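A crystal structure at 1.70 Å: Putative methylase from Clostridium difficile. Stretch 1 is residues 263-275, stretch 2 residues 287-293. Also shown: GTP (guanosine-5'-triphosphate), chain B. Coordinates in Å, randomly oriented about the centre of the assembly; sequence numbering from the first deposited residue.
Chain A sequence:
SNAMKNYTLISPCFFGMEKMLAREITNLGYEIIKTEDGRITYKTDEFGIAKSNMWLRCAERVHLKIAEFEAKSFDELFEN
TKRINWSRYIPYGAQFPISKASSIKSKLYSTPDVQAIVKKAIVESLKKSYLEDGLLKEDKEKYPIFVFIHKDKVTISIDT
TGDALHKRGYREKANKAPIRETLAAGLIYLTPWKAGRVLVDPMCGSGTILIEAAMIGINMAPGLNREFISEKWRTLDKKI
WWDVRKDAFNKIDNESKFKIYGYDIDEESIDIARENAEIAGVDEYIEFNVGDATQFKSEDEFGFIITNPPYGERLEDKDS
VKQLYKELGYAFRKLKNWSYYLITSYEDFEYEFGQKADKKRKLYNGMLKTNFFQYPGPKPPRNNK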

# COMPACT_ATOMS: atom_id res chain seq x y z
N TYR A 263 -22.32 -3.76 -4.56
CA TYR A 263 -23.19 -3.63 -5.73
C TYR A 263 -22.49 -2.83 -6.81
O TYR A 263 -21.69 -1.94 -6.51
N ASP A 264 -22.81 -3.12 -8.07
CA ASP A 264 -22.35 -2.29 -9.18
C ASP A 264 -23.32 -2.50 -10.34
O ASP A 264 -23.98 -3.53 -10.40
N ILE A 265 -23.45 -1.52 -11.23
CA ILE A 265 -24.29 -1.72 -12.41
C ILE A 265 -23.54 -2.37 -13.57
O ILE A 265 -24.15 -2.75 -14.58
N ASP A 266 -22.22 -2.49 -13.44
CA ASP A 266 -21.39 -3.16 -14.45
C ASP A 266 -21.32 -4.65 -14.12
O ASP A 266 -20.60 -5.06 -13.21
N GLU A 267 -22.07 -5.45 -14.85
CA GLU A 267 -22.23 -6.87 -14.56
C GLU A 267 -20.89 -7.60 -14.66
O GLU A 267 -20.62 -8.52 -13.89
N GLU A 268 -20.08 -7.20 -15.62
CA GLU A 268 -18.76 -7.79 -15.79
C GLU A 268 -17.89 -7.50 -14.56
O GLU A 268 -17.11 -8.35 -14.15
N SER A 269 -18.05 -6.32 -13.96
CA SER A 269 -17.28 -5.99 -12.76
C SER A 269 -17.66 -6.89 -11.59
O SER A 269 -16.80 -7.29 -10.81
N ILE A 270 -18.94 -7.20 -11.47
CA ILE A 270 -19.40 -8.12 -10.44
C ILE A 270 -18.82 -9.52 -10.64
O ILE A 270 -18.38 -10.17 -9.69
N ASP A 271 -18.79 -9.98 -11.89
CA ASP A 271 -18.21 -11.29 -12.19
C ASP A 271 -16.74 -11.31 -11.76
O ASP A 271 -16.26 -12.30 -11.20
N ILE A 272 -16.03 -10.22 -12.06
CA ILE A 272 -14.61 -10.11 -11.76
C ILE A 272 -14.42 -10.05 -10.26
O ILE A 272 -13.51 -10.69 -9.72
N ALA A 273 -15.26 -9.28 -9.59
CA ALA A 273 -15.18 -9.12 -8.15
C ALA A 273 -15.33 -10.47 -7.46
O ALA A 273 -14.57 -10.79 -6.53
N ARG A 274 -16.32 -11.26 -7.88
CA ARG A 274 -16.50 -12.61 -7.34
C ARG A 274 -15.27 -13.48 -7.54
O ARG A 274 -14.82 -14.17 -6.62
N GLU A 275 -14.71 -13.45 -8.75
CA GLU A 275 -13.50 -14.23 -9.05
C GLU A 275 -12.34 -13.79 -8.16
O GLU A 275 -11.59 -14.62 -7.61
N GLU A 287 -20.70 -10.72 -0.44
CA GLU A 287 -21.70 -11.01 -1.46
C GLU A 287 -21.77 -9.84 -2.44
O GLU A 287 -22.03 -8.71 -2.03
N PHE A 288 -21.51 -10.12 -3.71
CA PHE A 288 -21.49 -9.12 -4.77
C PHE A 288 -22.71 -9.34 -5.64
O PHE A 288 -23.04 -10.49 -5.96
N ASN A 289 -23.38 -8.26 -6.03
CA ASN A 289 -24.57 -8.32 -6.88
C ASN A 289 -24.64 -7.12 -7.82
O ASN A 289 -24.15 -6.04 -7.49
N VAL A 290 -25.27 -7.30 -8.97
CA VAL A 290 -25.64 -6.14 -9.78
C VAL A 290 -26.68 -5.35 -9.00
O VAL A 290 -27.63 -5.91 -8.46
N GLY A 291 -26.48 -4.04 -8.90
CA GLY A 291 -27.40 -3.16 -8.20
C GLY A 291 -27.06 -1.71 -8.47
O GLY A 291 -25.95 -1.39 -8.89
N ASP A 292 -28.04 -0.83 -8.24
CA ASP A 292 -27.92 0.61 -8.47
C ASP A 292 -27.81 1.33 -7.11
O ASP A 292 -28.76 1.33 -6.33
N ALA A 293 -26.64 1.92 -6.84
CA ALA A 293 -26.38 2.62 -5.58
C ALA A 293 -27.41 3.71 -5.25
O ALA A 293 -27.66 3.99 -4.08

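Two kinds of packing join these stretches: a short parallel strand pairing, Y263 with N289 and D264 with V290, and a helix, 267-275, laid nearly antiparallel to strand 287-290 with an axis approach of 7.9 Å. The pairing is held by D264 N to N289 O at 3.3 Å and G291 N to D264 O at 3.0 Å. The side chains then sort by face: F288 points at the helix, while Y263 and N289 share the other face of the sheet.

F288 has the largest buried area here. Its chi1 of -68° (m) and chi2 of -76° lay the ring under A273, whose CB sits 3.6 Å from the F288 ring centroid and 7° off the normal, almost directly over the face. Alanine's small side chain lets the helix backbone come close as well: A273 O is 3.5 Å from F288 CE2. One turn earlier, I270 also points toward the strand. With both chi angles m (-64° and -55°), it spreads its branches along the strand: CG2 lies 3.9 Å from F288 CB, CG1 lies 4.1 Å from V290 CG2, and CD1 reaches N289 O at 3.4 Å. V290, chi1 t, leaves sideways, and its CG2 also meets E267 CB at 4.0 Å, closing the hydrophobic patch at the start of the helix.

R274 begins sideways but ends on the strand. An m chi1 followed by t, t at chi2 and chi3 extends the chain alongside F288, with R274 CG 4.0 Å from F288 CD2, and delivers the guanidinium edge-on to a backbone carbonyl. R274 NH2 donates to F288 O at 2.8 Å, and R274 NE adds a weak bond to F288 O at 3.2 Å. One water accepts from F288 N at 2.8 Å and, weakly, from R274 NE at 3.4 Å, so the arginine engages both polar backbone atoms of F288, one directly and one through solvent.

On the far face, Y263 and N289 both take chi1 m, and Y263 CD1 packs 3.9 Å from N289 CB. N289 ND2 donates to E287 OE2 at 2.9 Å, a bond along its own strand. Y263 also packs beside G291, with Y263 CB 4.1 Å from G291 CA; a CB on G291 would fall 2.8 Å from Y263 CD1, a clash, so the glycine makes room for the ring.

D264 points away from the second stretch, and its t chi1 serves the nucleotide: OD1 accepts from GTP O3' and OD2 from GTP O2', each at 2.9 Å. D264 OD2 also accepts from D266 N at 2.8 Å, tying the ribose clamp to the turn. D266, again t, caps the helix by accepting from S269 N at its OD1, 3.2 Å. Beyond the strand, I265 uses chi1 p to set CG2 3.3 Å from G291 O, and D292 OD1 takes a weak bond from GTP N1 at 3.5 Å.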

# COMPACT_ATOMS: atom_id res chain seq x y z
CB TYR A 263 -24.51 -2.94 -5.36
CG TYR A 263 -25.25 -3.65 -4.27
CD1 TYR A 263 -26.08 -4.72 -4.57
CD2 TYR A 263 -25.09 -3.28 -2.94
CE1 TYR A 263 -26.74 -5.40 -3.57
CE2 TYR A 263 -25.75 -3.96 -1.93
CZ TYR A 263 -26.58 -5.01 -2.26
OH TYR A 263 -27.24 -5.70 -1.28
CB ASP A 264 -20.92 -2.70 -9.59
CG ASP A 264 -20.20 -1.61 -10.37
OD1 ASP A 264 -19.25 -1.01 -9.82
OD2 ASP A 264 -20.59 -1.33 -11.53
CB ILE A 265 -24.95 -0.42 -12.91
CG1 ILE A 265 -23.88 0.61 -13.31
CG2 ILE A 265 -25.93 0.12 -11.86
CD1 ILE A 265 -24.45 1.85 -13.95
CB ASP A 266 -19.99 -2.53 -14.49
CG ASP A 266 -19.08 -3.12 -15.59
OD1 ASP A 266 -19.32 -4.25 -16.05
OD2 ASP A 266 -18.12 -2.44 -16.00
CB GLU A 267 -23.24 -7.49 -15.52
CG GLU A 267 -23.50 -8.94 -15.26
CD GLU A 267 -24.50 -9.55 -16.21
OE1 GLU A 267 -25.08 -8.81 -17.05
OE2 GLU A 267 -24.71 -10.77 -16.12
CB GLU A 268 -18.10 -7.27 -17.06
CG GLU A 268 -16.65 -7.64 -17.23
CD GLU A 268 -16.18 -7.44 -18.65
OE1 GLU A 268 -17.05 -7.37 -19.54
OE2 GLU A 268 -14.96 -7.37 -18.87
CB SER A 269 -17.44 -4.52 -12.38
OG SER A 269 -16.72 -3.71 -13.30
CB ILE A 270 -20.95 -8.18 -10.38
CG1 ILE A 270 -21.52 -6.82 -9.98
CG2 ILE A 270 -21.41 -9.28 -9.42
CD1 ILE A 270 -20.95 -6.28 -8.69
CB ASP A 271 -18.31 -11.60 -13.68
CG ASP A 271 -19.72 -11.93 -14.13
OD1 ASP A 271 -20.54 -12.34 -13.28
OD2 ASP A 271 -20.01 -11.78 -15.33
CB ILE A 272 -13.99 -8.86 -12.44
CG1 ILE A 272 -13.93 -9.05 -13.96
CG2 ILE A 272 -12.59 -8.57 -11.87
CD1 ILE A 272 -13.50 -7.81 -14.73
CB ALA A 273 -16.25 -8.13 -7.64
CB ARG A 274 -17.74 -13.27 -7.94
CG ARG A 274 -19.03 -12.57 -7.54
CD ARG A 274 -20.22 -13.23 -8.18
NE ARG A 274 -21.48 -12.76 -7.62
CZ ARG A 274 -22.68 -13.10 -8.08
NH1 ARG A 274 -22.76 -13.92 -9.13
NH2 ARG A 274 -23.79 -12.63 -7.52
CB GLU A 275 -13.09 -14.05 -10.51
CG GLU A 275 -14.01 -14.75 -11.50
CD GLU A 275 -13.75 -14.34 -12.93
OE1 GLU A 275 -14.59 -14.65 -13.81
OE2 GLU A 275 -12.71 -13.71 -13.20
CB GLU A 287 -23.06 -11.28 -0.81
CG GLU A 287 -24.18 -11.47 -1.81
CD GLU A 287 -25.51 -11.75 -1.13
OE1 GLU A 287 -25.55 -12.61 -0.23
OE2 GLU A 287 -26.52 -11.11 -1.52
CB PHE A 288 -20.26 -9.30 -5.66
CG PHE A 288 -18.94 -8.99 -5.00
CD1 PHE A 288 -18.54 -7.68 -4.78
CD2 PHE A 288 -18.07 -10.01 -4.67
CE1 PHE A 288 -17.30 -7.39 -4.19
CE2 PHE A 288 -16.83 -9.73 -4.10
CZ PHE A 288 -16.45 -8.42 -3.86
CB ASN A 289 -25.85 -8.32 -6.03
CG ASN A 289 -26.08 -9.64 -5.33
OD1 ASN A 289 -26.27 -10.68 -5.97
ND2 ASN A 289 -26.10 -9.60 -4.00
CB VAL A 290 -26.19 -6.56 -11.16
CG1 VAL A 290 -26.73 -5.36 -11.92
CG2 VAL A 290 -25.10 -7.26 -11.95
CB ASP A 292 -29.18 1.05 -9.25
CG ASP A 292 -29.19 2.53 -9.63
OD1 ASP A 292 -28.28 3.30 -9.24
OD2 ASP A 292 -30.14 2.93 -10.35
CB ALA A 293 -24.98 3.24 -5.60
PG GTP B . -12.47 -0.84 -7.39
O1G GTP B . -13.34 -1.25 -6.22
O2G GTP B . -11.04 -0.78 -6.93
O3G GTP B . -12.54 -1.86 -8.51
O3B GTP B . -12.97 0.61 -7.91
PB GTP B . -13.76 0.74 -9.31
O1B GTP B . -12.76 1.18 -10.36
O2B GTP B . -14.36 -0.58 -9.72
O3A GTP B . -14.91 1.87 -9.19
PA GTP B . -15.00 2.92 -10.43
O1A GTP B . -14.93 2.13 -11.72
O2A GTP B . -13.87 3.91 -10.37
O5' GTP B . -16.43 3.64 -10.38
C5' GTP B . -17.33 3.15 -9.43
C4' GTP B . -18.14 2.04 -10.07
O4' GTP B . -19.48 2.43 -9.93
C3' GTP B . -17.94 1.79 -11.57
O3' GTP B . -17.55 0.44 -11.72
C2' GTP B . -19.30 1.99 -12.23
O2' GTP B . -19.68 0.92 -13.06
C1' GTP B . -20.22 1.98 -11.03
N9 GTP B . -21.41 2.84 -11.12
C8 GTP B . -21.64 4.00 -11.81
N7 GTP B . -22.91 4.40 -11.52
C5 GTP B . -23.47 3.50 -10.67
C6 GTP B . -24.72 3.42 -10.06
O6 GTP B . -25.59 4.28 -10.26
N1 GTP B . -24.96 2.35 -9.22
C2 GTP B . -24.00 1.38 -8.99
N2 GTP B . -24.28 0.39 -8.16
N3 GTP B . -22.75 1.45 -9.60
C4 GTP B . -22.52 2.51 -10.41
O HOH W 1 -20.89 -12.80 -4.30